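PDB 1UKF: 28 kDa product from Pseudomonas syringae pv. phaseolicola, which acts as a papain-like cysteine protease that cleaves itself and, delivered into plant cells, probably impairs host defence or triggers resistance. Local coordinates for residues 143-148 with 165-170; 35-40 with 152-157; 111-116 with 120-125; 107-112 with 179-184; 27-32 with 135-140. All coordinates share one frame; numbering follows the deposited sequence.

Interaction 1: 143-148 with 165-170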
# COMPACT_ATOMS: atom_id res chain seq x y z
N PHE A 143 -10.93 -0.51 9.26
CA PHE A 143 -9.64 -0.69 8.60
C PHE A 143 -9.85 -0.57 7.09
O PHE A 143 -10.65 -1.31 6.51
CB PHE A 143 -9.05 -2.07 8.92
CG PHE A 143 -7.76 -2.35 8.21
CD1 PHE A 143 -6.62 -1.61 8.50
CD2 PHE A 143 -7.69 -3.35 7.24
CE1 PHE A 143 -5.42 -1.85 7.82
CE2 PHE A 143 -6.50 -3.59 6.56
CZ PHE A 143 -5.36 -2.84 6.85
N LYS A 144 -9.15 0.37 6.47
CA LYS A 144 -9.25 0.61 5.03
C LYS A 144 -7.96 0.21 4.34
O LYS A 144 -6.87 0.53 4.82
CB LYS A 144 -9.51 2.09 4.74
CG LYS A 144 -10.76 2.70 5.34
CD LYS A 144 -10.82 4.18 4.98
CE LYS A 144 -12.08 4.85 5.52
NZ LYS A 144 -12.09 6.30 5.18
N LEU A 145 -8.06 -0.47 3.20
CA LEU A 145 -6.88 -0.87 2.45
C LEU A 145 -7.11 -0.59 0.97
O LEU A 145 -8.16 -0.91 0.41
CB LEU A 145 -6.58 -2.36 2.67
CG LEU A 145 -5.31 -2.88 1.98
CD1 LEU A 145 -4.72 -4.01 2.79
CD2 LEU A 145 -5.64 -3.33 0.56
N PHE A 146 -6.12 0.03 0.34
CA PHE A 146 -6.19 0.36 -1.08
C PHE A 146 -5.05 -0.29 -1.85
O PHE A 146 -3.88 -0.13 -1.50
CB PHE A 146 -6.13 1.88 -1.27
CG PHE A 146 -5.86 2.31 -2.70
CD1 PHE A 146 -6.78 2.06 -3.71
CD2 PHE A 146 -4.68 2.97 -3.02
CE1 PHE A 146 -6.52 2.46 -5.02
CE2 PHE A 146 -4.41 3.38 -4.32
CZ PHE A 146 -5.34 3.12 -5.33
N ASP A 147 -5.41 -1.05 -2.88
CA ASP A 147 -4.43 -1.69 -3.74
C ASP A 147 -4.71 -1.10 -5.12
O ASP A 147 -5.78 -1.33 -5.69
CB ASP A 147 -4.64 -3.20 -3.79
CG ASP A 147 -3.62 -3.90 -4.68
OD1 ASP A 147 -3.12 -3.26 -5.63
OD2 ASP A 147 -3.32 -5.09 -4.42
N PRO A 148 -3.76 -0.33 -5.68
CA PRO A 148 -3.94 0.28 -7.00
C PRO A 148 -4.43 -0.67 -8.11
O PRO A 148 -5.11 -0.24 -9.04
CB PRO A 148 -2.57 0.86 -7.30
CG PRO A 148 -2.05 1.23 -5.93
CD PRO A 148 -2.46 0.04 -5.10
N LYS A 165 -4.74 -11.70 4.33
CA LYS A 165 -4.44 -13.04 3.83
C LYS A 165 -5.04 -13.18 2.43
O LYS A 165 -4.42 -13.73 1.53
CB LYS A 165 -5.03 -14.11 4.75
CG LYS A 165 -4.77 -15.54 4.28
CD LYS A 165 -5.39 -16.56 5.22
CE LYS A 165 -4.98 -17.98 4.84
NZ LYS A 165 -5.42 -18.35 3.47
N GLY A 166 -6.26 -12.66 2.27
CA GLY A 166 -6.92 -12.74 0.97
C GLY A 166 -6.13 -12.05 -0.12
O GLY A 166 -6.05 -12.54 -1.25
N LEU A 167 -5.53 -10.90 0.20
CA LEU A 167 -4.74 -10.16 -0.77
C LEU A 167 -3.50 -10.96 -1.15
O LEU A 167 -3.14 -11.05 -2.32
CB LEU A 167 -4.34 -8.80 -0.19
CG LEU A 167 -3.80 -7.81 -1.22
CD1 LEU A 167 -4.88 -7.50 -2.24
CD2 LEU A 167 -3.35 -6.53 -0.53
N ILE A 168 -2.83 -11.53 -0.15
CA ILE A 168 -1.64 -12.33 -0.40
C ILE A 168 -1.99 -13.53 -1.28
O ILE A 168 -1.28 -13.82 -2.25
CB ILE A 168 -1.01 -12.84 0.91
CG1 ILE A 168 -0.55 -11.66 1.76
CG2 ILE A 168 0.17 -13.77 0.60
CD1 ILE A 168 0.51 -10.79 1.10
N ASP A 169 -3.08 -14.22 -0.95
CA ASP A 169 -3.49 -15.38 -1.73
C ASP A 169 -3.84 -14.98 -3.16
O ASP A 169 -3.60 -15.74 -4.10
CB ASP A 169 -4.69 -16.08 -1.08
CG ASP A 169 -4.35 -16.70 0.26
OD1 ASP A 169 -3.18 -17.07 0.47
OD2 ASP A 169 -5.27 -16.82 1.09
N HIS A 170 -4.41 -13.79 -3.31
CA HIS A 170 -4.78 -13.29 -4.63
C HIS A 170 -3.55 -13.24 -5.53
O HIS A 170 -3.56 -13.75 -6.65
CB HIS A 170 -5.37 -11.89 -4.51
CG HIS A 170 -5.51 -11.18 -5.83
ND1 HIS A 170 -6.50 -11.48 -6.74
CD2 HIS A 170 -4.75 -10.22 -6.40
CE1 HIS A 170 -6.35 -10.73 -7.81
NE2 HIS A 170 -5.29 -9.95 -7.64
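Leu167, on helix 160-173, lies against two side chains of strand 142-147 with both of its methyl branches. CD1 comes up to the carboxylate of Asp147, 3.6 Å from OD2, while CD2 meets CD2 of Leu145 tip to tip at 4.1 Å and also lies near the carboxylate. Leu145 and Asp147, two residues apart on the strand, leave the same face of the sheet, the face that the helix packs on. In Asp147 the carboxylate is carried out from the strand toward the helix because CG stands anti to the backbone N (chi1 -179°). All three side chains are buried, and Ile134 of the adjacent strand touches both Asp147 and Leu167.

The tight part ends with Leu167. One turn further along the helix, His170 points toward the strand but stays well short of it, its NE2 6.2 Å from Asp147 OD2. The far side of the helix is looser and partly exposed; there Lys165 and Asp169, one turn apart, form a salt bridge of 2.8 Å between NZ and OD2, running along the helix and taking no part in the contact with the strand.

The polar end of Asp147 is held by residues beyond the two segments. OD2, beside the leucine methyls, is hydrogen-bonded to the hydroxyl of Tyr171, and OD1 to His132 NE2 and to the backbone N of Asn149. Asp147 is the acid of the Cys18-His132-Asp147 catalytic triad, and here helix 160-173 flanks it within the papain-like fold.

Interaction 2: 35-40 with 152-157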
# COMPACT_ATOMS: atom_id res chain seq x y z
N GLU A 35 -16.11 4.89 -3.17
CA GLU A 35 -16.39 5.09 -4.59
C GLU A 35 -15.84 6.41 -5.11
O GLU A 35 -15.22 6.45 -6.18
CB GLU A 35 -17.90 5.05 -4.84
CG GLU A 35 -18.56 3.72 -4.54
CD GLU A 35 -18.00 2.59 -5.38
OE1 GLU A 35 -18.04 2.70 -6.63
OE2 GLU A 35 -17.53 1.59 -4.81
N SER A 36 -16.05 7.49 -4.36
CA SER A 36 -15.55 8.78 -4.80
C SER A 36 -14.02 8.82 -4.77
O SER A 36 -13.40 9.51 -5.57
CB SER A 36 -16.14 9.92 -3.95
OG SER A 36 -15.72 9.85 -2.60
N ARG A 37 -13.41 8.06 -3.85
CA ARG A 37 -11.95 8.03 -3.78
C ARG A 37 -11.40 7.31 -5.01
O ARG A 37 -10.39 7.72 -5.57
CB ARG A 37 -11.49 7.34 -2.49
CG ARG A 37 -11.72 8.19 -1.24
CD ARG A 37 -10.98 7.64 -0.03
NE ARG A 37 -11.62 6.47 0.57
CZ ARG A 37 -12.68 6.52 1.37
NH1 ARG A 37 -13.24 7.69 1.66
NH2 ARG A 37 -13.16 5.41 1.90
N MET A 38 -12.07 6.25 -5.43
CA MET A 38 -11.62 5.54 -6.62
C MET A 38 -11.87 6.39 -7.87
O MET A 38 -11.08 6.36 -8.81
CB MET A 38 -12.30 4.17 -6.73
CG MET A 38 -11.92 3.22 -5.60
SD MET A 38 -10.12 2.95 -5.39
CE MET A 38 -9.75 4.09 -4.05
N ASP A 39 -12.96 7.15 -7.87
CA ASP A 39 -13.26 8.02 -9.02
C ASP A 39 -12.15 9.06 -9.14
O ASP A 39 -11.73 9.42 -10.24
CB ASP A 39 -14.60 8.74 -8.83
CG ASP A 39 -15.80 7.83 -9.04
OD1 ASP A 39 -15.63 6.71 -9.55
OD2 ASP A 39 -16.93 8.25 -8.70
N HIS A 40 -11.67 9.53 -7.99
CA HIS A 40 -10.59 10.52 -7.95
C HIS A 40 -9.29 9.97 -8.55
O HIS A 40 -8.59 10.67 -9.30
CB HIS A 40 -10.35 10.93 -6.49
CG HIS A 40 -9.15 11.80 -6.28
ND1 HIS A 40 -9.07 13.09 -6.76
CD2 HIS A 40 -7.99 11.57 -5.62
CE1 HIS A 40 -7.92 13.62 -6.40
NE2 HIS A 40 -7.24 12.72 -5.71
N GLU A 152 -10.45 -0.36 -3.39
CA GLU A 152 -10.46 -0.22 -1.94
C GLU A 152 -11.24 -1.33 -1.25
O GLU A 152 -12.29 -1.77 -1.73
CB GLU A 152 -11.04 1.14 -1.53
CG GLU A 152 -10.84 1.45 -0.05
CD GLU A 152 -11.28 2.85 0.35
OE1 GLU A 152 -10.96 3.82 -0.38
OE2 GLU A 152 -11.93 2.98 1.41
N PHE A 153 -10.69 -1.78 -0.13
CA PHE A 153 -11.29 -2.83 0.68
C PHE A 153 -11.42 -2.30 2.10
O PHE A 153 -10.68 -1.40 2.51
CB PHE A 153 -10.40 -4.08 0.70
CG PHE A 153 -10.13 -4.65 -0.66
CD1 PHE A 153 -9.15 -4.09 -1.48
CD2 PHE A 153 -10.88 -5.72 -1.14
CE1 PHE A 153 -8.92 -4.59 -2.76
CE2 PHE A 153 -10.66 -6.23 -2.42
CZ PHE A 153 -9.68 -5.66 -3.23
N GLN A 154 -12.36 -2.85 2.85
CA GLN A 154 -12.57 -2.44 4.22
C GLN A 154 -12.98 -3.62 5.08
O GLN A 154 -13.64 -4.55 4.61
CB GLN A 154 -13.65 -1.35 4.30
CG GLN A 154 -13.17 0.02 3.84
CD GLN A 154 -14.26 1.07 3.92
OE1 GLN A 154 -15.18 0.97 4.73
NE2 GLN A 154 -14.14 2.11 3.09
N SER A 155 -12.57 -3.58 6.34
CA SER A 155 -12.89 -4.63 7.30
C SER A 155 -12.82 -4.03 8.68
O SER A 155 -12.37 -2.90 8.87
CB SER A 155 -11.88 -5.77 7.21
OG SER A 155 -10.63 -5.41 7.79
N SER A 156 -13.30 -4.77 9.66
CA SER A 156 -13.20 -4.32 11.04
C SER A 156 -11.73 -4.62 11.36
O SER A 156 -11.06 -5.33 10.61
CB SER A 156 -14.09 -5.17 11.93
OG SER A 156 -13.71 -6.53 11.84
N ARG A 157 -11.22 -4.09 12.46
CA ARG A 157 -9.84 -4.39 12.81
C ARG A 157 -9.77 -5.90 13.06
O ARG A 157 -8.76 -6.55 12.76
CB ARG A 157 -9.40 -3.63 14.07
CG ARG A 157 -9.50 -2.11 13.94
CD ARG A 157 -8.63 -1.39 14.97
NE ARG A 157 -8.89 -1.79 16.36
CZ ARG A 157 -9.53 -1.04 17.26
NH1 ARG A 157 -9.98 0.16 16.94
NH2 ARG A 157 -9.67 -1.49 18.50
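Arg37 and Glu152 form a bidentate salt bridge in which the guanidinium presents one side, NE and NH2, to the two carboxylate oxygens. NE donates to OE1 at 2.9 Å and NH2 to OE2 at 2.8 Å, the second bond almost straight at 178°. Both use syn lone pairs, and the two flat groups lie only 21° from coplanar, which suits the side-on pairing. The bend in the Arg37 chain at chi3 (-77°) turns the guanidinium edge to the acid.

A further hydrogen bond acts within the strand. Gln154 NE2 reaches OE2 of Glu152 from the anti side, somewhat out of the carboxylate plane, at 2.9 Å, so this oxygen accepts from two donors; the amide oxygen of Gln154 is taken by Gln142.

Apolar contact is slighter. The Met38 side chain crosses that of Glu152 at about a right angle, with CE 4.1 Å from Glu152 CB.

Around this pair, Trp25 NE1 gives OE1 another donor, and Arg37 NH1 is bonded to the carbonyl of Asp31. The segments of helix 34-41 and strand 151-156 run nearly antiparallel, with strand 6-9 bordering strand 151-156 on one side and strand 142-147 on the other.

Interaction 3: 111-116 with 120-125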
# COMPACT_ATOMS: atom_id res chain seq x y z
N HIS A 111 -1.54 -7.17 12.74
CA HIS A 111 -1.21 -6.72 14.09
C HIS A 111 -0.46 -5.39 14.02
O HIS A 111 -0.59 -4.54 14.90
CB HIS A 111 -0.34 -7.75 14.81
CG HIS A 111 0.12 -7.31 16.17
ND1 HIS A 111 -0.76 -7.06 17.21
CD2 HIS A 111 1.35 -7.05 16.65
CE1 HIS A 111 -0.07 -6.68 18.27
NE2 HIS A 111 1.21 -6.67 17.96
N ASP A 112 0.32 -5.21 12.96
CA ASP A 112 1.08 -3.98 12.79
C ASP A 112 0.28 -2.82 12.20
O ASP A 112 0.43 -1.68 12.62
CB ASP A 112 2.30 -4.21 11.89
CG ASP A 112 3.26 -5.25 12.43
OD1 ASP A 112 3.47 -5.29 13.66
OD2 ASP A 112 3.82 -6.02 11.62
N VAL A 113 -0.59 -3.12 11.23
CA VAL A 113 -1.33 -2.08 10.55
C VAL A 113 -2.77 -1.83 10.97
O VAL A 113 -3.29 -0.73 10.76
CB VAL A 113 -1.30 -2.32 9.01
CG1 VAL A 113 0.13 -2.52 8.55
CG2 VAL A 113 -2.16 -3.52 8.63
N ALA A 114 -3.42 -2.84 11.54
CA ALA A 114 -4.80 -2.69 11.97
C ALA A 114 -4.91 -2.21 13.42
O ALA A 114 -5.49 -2.89 14.27
CB ALA A 114 -5.55 -4.00 11.80
N GLN A 115 -4.33 -1.04 13.69
CA GLN A 115 -4.39 -0.43 15.02
C GLN A 115 -4.94 0.97 14.77
O GLN A 115 -4.49 1.66 13.85
CB GLN A 115 -2.99 -0.35 15.65
CG GLN A 115 -2.27 -1.69 15.75
CD GLN A 115 -2.87 -2.64 16.77
OE1 GLN A 115 -2.50 -3.82 16.84
NE2 GLN A 115 -3.78 -2.14 17.59
N SER A 116 -5.91 1.38 15.57
CA SER A 116 -6.53 2.68 15.40
C SER A 116 -5.54 3.83 15.24
O SER A 116 -4.58 3.95 16.00
CB SER A 116 -7.47 2.96 16.57
OG SER A 116 -8.23 4.13 16.32
N HIS A 120 -0.23 3.34 6.77
CA HIS A 120 0.95 2.69 6.22
C HIS A 120 0.99 2.68 4.71
O HIS A 120 -0.05 2.61 4.04
CB HIS A 120 1.04 1.21 6.61
CG HIS A 120 1.28 0.96 8.06
ND1 HIS A 120 2.52 0.63 8.57
CD2 HIS A 120 0.43 0.96 9.11
CE1 HIS A 120 2.41 0.43 9.88
NE2 HIS A 120 1.15 0.62 10.23
N LEU A 121 2.20 2.73 4.19
CA LEU A 121 2.44 2.54 2.77
C LEU A 121 3.06 1.15 2.91
O LEU A 121 3.92 0.94 3.78
CB LEU A 121 3.49 3.51 2.21
CG LEU A 121 3.89 3.20 0.76
CD1 LEU A 121 2.71 3.42 -0.18
CD2 LEU A 121 5.05 4.10 0.36
N LEU A 122 2.62 0.18 2.12
CA LEU A 122 3.16 -1.17 2.20
C LEU A 122 3.71 -1.57 0.85
O LEU A 122 3.17 -1.20 -0.19
CB LEU A 122 2.07 -2.17 2.60
CG LEU A 122 1.28 -1.93 3.89
CD1 LEU A 122 0.18 -2.97 4.01
CD2 LEU A 122 2.20 -1.99 5.09
N SER A 123 4.80 -2.33 0.86
CA SER A 123 5.37 -2.79 -0.39
C SER A 123 5.36 -4.32 -0.41
O SER A 123 5.76 -4.96 0.56
CB SER A 123 6.80 -2.26 -0.57
OG SER A 123 7.61 -2.56 0.55
N LEU A 124 4.85 -4.88 -1.50
CA LEU A 124 4.80 -6.33 -1.67
C LEU A 124 5.99 -6.69 -2.54
O LEU A 124 6.14 -6.18 -3.65
CB LEU A 124 3.51 -6.75 -2.36
CG LEU A 124 2.19 -6.32 -1.71
CD1 LEU A 124 1.02 -6.88 -2.50
CD2 LEU A 124 2.14 -6.82 -0.28
N ARG A 125 6.85 -7.57 -2.03
CA ARG A 125 8.02 -8.01 -2.77
C ARG A 125 7.77 -9.35 -3.42
O ARG A 125 7.92 -10.40 -2.79
CB ARG A 125 9.22 -8.10 -1.84
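The carbonyl oxygen of Asp112, near the end of helix 102-113, is approached by two donors. Across the contact His120 NE2 makes a weak hydrogen bond to it, 3.4 Å long and bent to 128°, and Arg118 NH1 donates a regular hydrogen bond from the connection between helix and strand.

One face of the imidazole is covered by Val113. Its CG1 sits over the middle of the ring, 3.6 Å from the centroid and 12° off the ring normal, a CH-pi contact; the closest ring atom is His120 CD2, at 3.5 Å. That methyl is placed by a chi1 of -51°, which sets it anti to the carbonyl carbon. The same CG1 also reaches Leu122 CD2 at 4.1 Å. One valine branch thus touches two side chains, two residues apart on strand 119-126, that point to the same side of the sheet.

Cys136 of the neighbouring strand 130-139 touches Val113, His120 and Leu122, and Ile164 of helix 160-173 also packs on Val113. The chain leaves helical geometry at Ala114, the centre of an inverse gamma turn, before doubling back into the strand. This is a compact alpha-beta connection, in which the last turn of a helix packs on the strand that follows it in the antiparallel sheet of the papain-like fold.

Interaction 4: 107-112 with 179-184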
# COMPACT_ATOMS: atom_id res chain seq x y z
N GLN A 107 -1.75 -12.28 9.62
CA GLN A 107 -1.91 -11.98 11.04
C GLN A 107 -0.84 -11.02 11.55
O GLN A 107 -1.14 -10.06 12.25
CB GLN A 107 -1.87 -13.28 11.86
CG GLN A 107 -1.95 -13.06 13.36
CD GLN A 107 -3.21 -12.32 13.77
OE1 GLN A 107 -4.32 -12.79 13.54
NE2 GLN A 107 -3.03 -11.15 14.39
N THR A 108 0.42 -11.30 11.21
CA THR A 108 1.52 -10.45 11.65
C THR A 108 1.37 -9.04 11.11
O THR A 108 1.51 -8.06 11.84
CB THR A 108 2.88 -11.02 11.20
OG1 THR A 108 3.04 -12.33 11.75
CG2 THR A 108 4.02 -10.13 11.67
N VAL A 109 1.08 -8.92 9.81
CA VAL A 109 0.92 -7.61 9.20
C VAL A 109 -0.29 -6.89 9.79
O VAL A 109 -0.23 -5.69 10.06
CB VAL A 109 0.77 -7.73 7.66
CG1 VAL A 109 0.48 -6.36 7.06
CG2 VAL A 109 2.05 -8.31 7.06
N ALA A 110 -1.38 -7.61 9.99
CA ALA A 110 -2.59 -7.02 10.56
C ALA A 110 -2.32 -6.45 11.95
O ALA A 110 -2.81 -5.38 12.30
CB ALA A 110 -3.70 -8.06 10.63
N HIS A 111 -1.54 -7.17 12.74
CA HIS A 111 -1.21 -6.72 14.09
C HIS A 111 -0.46 -5.39 14.02
O HIS A 111 -0.59 -4.54 14.90
CB HIS A 111 -0.34 -7.75 14.81
CG HIS A 111 0.12 -7.31 16.17
ND1 HIS A 111 -0.76 -7.06 17.21
CD2 HIS A 111 1.35 -7.05 16.65
CE1 HIS A 111 -0.07 -6.68 18.27
NE2 HIS A 111 1.21 -6.67 17.96
N ASP A 112 0.32 -5.21 12.96
CA ASP A 112 1.08 -3.98 12.79
C ASP A 112 0.28 -2.82 12.20
O ASP A 112 0.43 -1.68 12.62
CB ASP A 112 2.30 -4.21 11.89
CG ASP A 112 3.26 -5.25 12.43
OD1 ASP A 112 3.47 -5.29 13.66
OD2 ASP A 112 3.82 -6.02 11.62
N ALA A 179 7.11 -12.75 -1.37
CA ALA A 179 8.22 -13.20 -0.53
C ALA A 179 8.22 -12.50 0.83
O ALA A 179 8.55 -13.11 1.85
CB ALA A 179 9.55 -12.94 -1.24
N CYS A 180 7.85 -11.23 0.82
CA CYS A 180 7.79 -10.46 2.06
C CYS A 180 6.99 -9.18 1.85
O CYS A 180 6.69 -8.79 0.72
CB CYS A 180 9.19 -10.11 2.56
SG CYS A 180 10.12 -8.93 1.55
N VAL A 181 6.64 -8.54 2.96
CA VAL A 181 5.89 -7.30 2.93
C VAL A 181 6.66 -6.29 3.76
O VAL A 181 7.01 -6.56 4.91
CB VAL A 181 4.49 -7.47 3.57
CG1 VAL A 181 3.78 -6.13 3.62
CG2 VAL A 181 3.67 -8.47 2.77
N ASN A 182 6.95 -5.13 3.17
CA ASN A 182 7.65 -4.09 3.91
C ASN A 182 6.61 -3.09 4.39
O ASN A 182 5.72 -2.69 3.63
CB ASN A 182 8.66 -3.36 3.02
CG ASN A 182 9.68 -4.28 2.41
OD1 ASN A 182 10.41 -4.98 3.12
ND2 ASN A 182 9.74 -4.30 1.09
N GLU A 183 6.72 -2.69 5.65
CA GLU A 183 5.77 -1.76 6.23
C GLU A 183 6.41 -0.40 6.48
O GLU A 183 7.48 -0.32 7.08
CB GLU A 183 5.24 -2.29 7.56
CG GLU A 183 4.70 -3.70 7.52
CD GLU A 183 4.39 -4.23 8.91
OE1 GLU A 183 4.69 -3.52 9.90
OE2 GLU A 183 3.84 -5.34 9.02
N PHE A 184 5.75 0.65 6.02
CA PHE A 184 6.21 2.01 6.24
C PHE A 184 5.11 2.69 7.05
O PHE A 184 4.10 3.12 6.50
CB PHE A 184 6.44 2.74 4.92
CG PHE A 184 7.50 2.10 4.06
CD1 PHE A 184 7.16 1.12 3.13
CD2 PHE A 184 8.84 2.44 4.22
CE1 PHE A 184 8.15 0.49 2.37
CE2 PHE A 184 9.83 1.81 3.47
CZ PHE A 184 9.49 0.84 2.54
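The carboxylates of Asp112 and Glu183 meet with Asp112 OD2 only 2.7 Å from Glu183 OE2. Their planes are turned 67° against each other and the two side chains cross at about a right angle, so the acids do not lie face to face. Asp112 OD2 is 3.2 Å from the second oxygen, Glu183 OE1, and CB of Asp112 also lies close to that oxygen.

Val109 lies beside the acids, its CG1 and CG2 each 4.0 Å from Glu183 OE2. The apolar contact is between Val109 CG2 and Val181 CB, at 4.3 Å. Val109 and Asp112, about one turn apart on the helix, both face the strand; Val181 and Glu183, two residues apart, both point to the helix. The Glu183 chain runs out nearly straight beyond CG (chi2 171°), which carries its carboxylate across to the helix.

The backbones frame these side chains. The helix and strand segments run almost parallel, 4° apart, with their axes 10.5 Å from each other. Further out, Lys94 of strand 88-97 forms a salt bridge with Asp112 OD2 and its side chain touches Glu183. Leu124 packs on Val181, Leu122 touches Glu183, and Ile164 of helix 160-173 lies against Val109.

Two buried acid oxygens so close together suggest that an acid group here probably holds a proton and donates it to the other. The ammonium of Lys94 would be expected to offset negative charge remaining on the pair.

Interaction 5: 27-32 with 135-140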
# COMPACT_ATOMS: atom_id res chain seq x y z
N VAL A 27 -3.25 10.41 1.44
CA VAL A 27 -3.53 11.82 1.67
C VAL A 27 -5.02 12.11 1.78
O VAL A 27 -5.44 12.89 2.64
CB VAL A 27 -2.92 12.70 0.56
CG1 VAL A 27 -3.37 14.15 0.73
CG2 VAL A 27 -1.40 12.62 0.62
N MET A 28 -5.83 11.49 0.93
CA MET A 28 -7.26 11.75 0.99
C MET A 28 -8.12 10.52 1.32
O MET A 28 -9.27 10.42 0.90
CB MET A 28 -7.74 12.40 -0.32
CG MET A 28 -7.07 11.88 -1.59
SD MET A 28 -7.43 10.16 -1.95
CE MET A 28 -9.11 10.31 -2.59
N SER A 29 -7.56 9.62 2.13
CA SER A 29 -8.26 8.40 2.52
C SER A 29 -9.52 8.65 3.35
O SER A 29 -10.39 7.78 3.42
CB SER A 29 -7.31 7.49 3.30
OG SER A 29 -6.75 8.15 4.41
N SER A 30 -9.63 9.82 3.96
CA SER A 30 -10.79 10.13 4.79
C SER A 30 -11.82 11.01 4.08
O SER A 30 -12.85 11.35 4.66
CB SER A 30 -10.35 10.84 6.07
OG SER A 30 -9.82 12.12 5.78
N ASP A 31 -11.54 11.36 2.83
CA ASP A 31 -12.46 12.22 2.08
C ASP A 31 -13.49 11.43 1.28
O ASP A 31 -13.18 10.42 0.66
CB ASP A 31 -11.67 13.13 1.14
CG ASP A 31 -10.68 14.01 1.88
OD1 ASP A 31 -11.09 14.65 2.88
OD2 ASP A 31 -9.50 14.07 1.48
N GLY A 32 -14.74 11.91 1.31
CA GLY A 32 -15.82 11.26 0.60
C GLY A 32 -16.00 9.82 1.02
O GLY A 32 -15.85 9.49 2.20
N ALA A 135 -1.61 0.71 0.20
CA ALA A 135 -1.68 1.55 1.39
C ALA A 135 -2.86 1.17 2.26
O ALA A 135 -3.80 0.51 1.81
CB ALA A 135 -1.78 3.03 0.99
N CYS A 136 -2.81 1.58 3.51
CA CYS A 136 -3.91 1.29 4.42
C CYS A 136 -3.97 2.34 5.52
O CYS A 136 -2.98 3.00 5.83
CB CYS A 136 -3.79 -0.12 5.01
SG CYS A 136 -2.29 -0.47 5.95
N SER A 137 -5.17 2.50 6.08
CA SER A 137 -5.41 3.46 7.14
C SER A 137 -6.46 2.88 8.06
O SER A 137 -7.49 2.37 7.60
CB SER A 137 -5.90 4.78 6.55
OG SER A 137 -6.22 5.71 7.57
N CYS A 138 -6.20 2.95 9.35
CA CYS A 138 -7.13 2.43 10.33
C CYS A 138 -7.75 3.59 11.08
O CYS A 138 -7.06 4.32 11.80
CB CYS A 138 -6.40 1.49 11.29
SG CYS A 138 -7.48 0.45 12.29
N GLU A 139 -9.05 3.78 10.87
CA GLU A 139 -9.83 4.85 11.49
C GLU A 139 -10.75 4.22 12.54
O GLU A 139 -11.83 3.74 12.21
CB GLU A 139 -10.67 5.58 10.44
CG GLU A 139 -9.88 6.45 9.47
CD GLU A 139 -10.75 7.01 8.35
OE1 GLU A 139 -11.87 7.48 8.64
OE2 GLU A 139 -10.30 7.00 7.19
N GLY A 140 -10.32 4.23 13.80
CA GLY A 140 -11.13 3.64 14.84
C GLY A 140 -11.27 2.15 14.62
O GLY A 140 -10.28 1.43 14.54
O HOH W 1 -7.83 7.85 6.85
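A type I beta turn from Met28 to Asp31, closed by the bond from Asp31 N to Met28 O, carries Ser29 and Ser30 past the end of strand 130-139. The side chains of Ser29 and Ser137 point toward each other, but their OG atoms remain 4.0 Å apart and a water fills the role of go-between. It lies 2.7 Å from Ser29 OG and 2.8 Å from Ser137 OG, hydrogen-bonded to both, and donates to Glu139 OE2 at 2.6 Å. Ser137 OG is swung anti to its own backbone N (chi1 177°), which places it beside the water. Ser29 OG has a second partner in the carbonyl of Leu26.

Direct contacts are sparse. Glu139 OE2 passes Ser29 O at 3.9 Å and lies 4.0 Å from Ser30 CB, at the more exposed edge of the contact. The stronger partner of Glu139 is Lys144 of the adjacent strand, whose ammonium forms a salt bridge with OE2 and a hydrogen bond with Ser29 O.

The loop between helices 18-27 and 34-41 is therefore joined to the sheet through a water and a lysine. With two hydroxyls and a carboxylate around it, the water lets polar groups too far apart to bond directly share one hydrogen-bond network.

All five contacts bring a helix or loop to the same antiparallel sheet. Interactions 1, 3 and 4 are buried on the side covered by helices 102-113 and 160-173; 3 and 4 share the first of these, while 1 uses the second. Interactions 2 and 5, with centres about 8 Å apart, join the sheet to the region of helix 34-41 and the preceding loop; 2 is buried too, and only 5 is partly exposed and water-mediated. The chemistry shifts accordingly: leucine methyls beside a catalytic acid in 1, a bidentate ion pair in 2, a methyl over an imidazole in 3, paired acids in 4. Neighbouring strands 130-139 and 142-147 link 5 to 1.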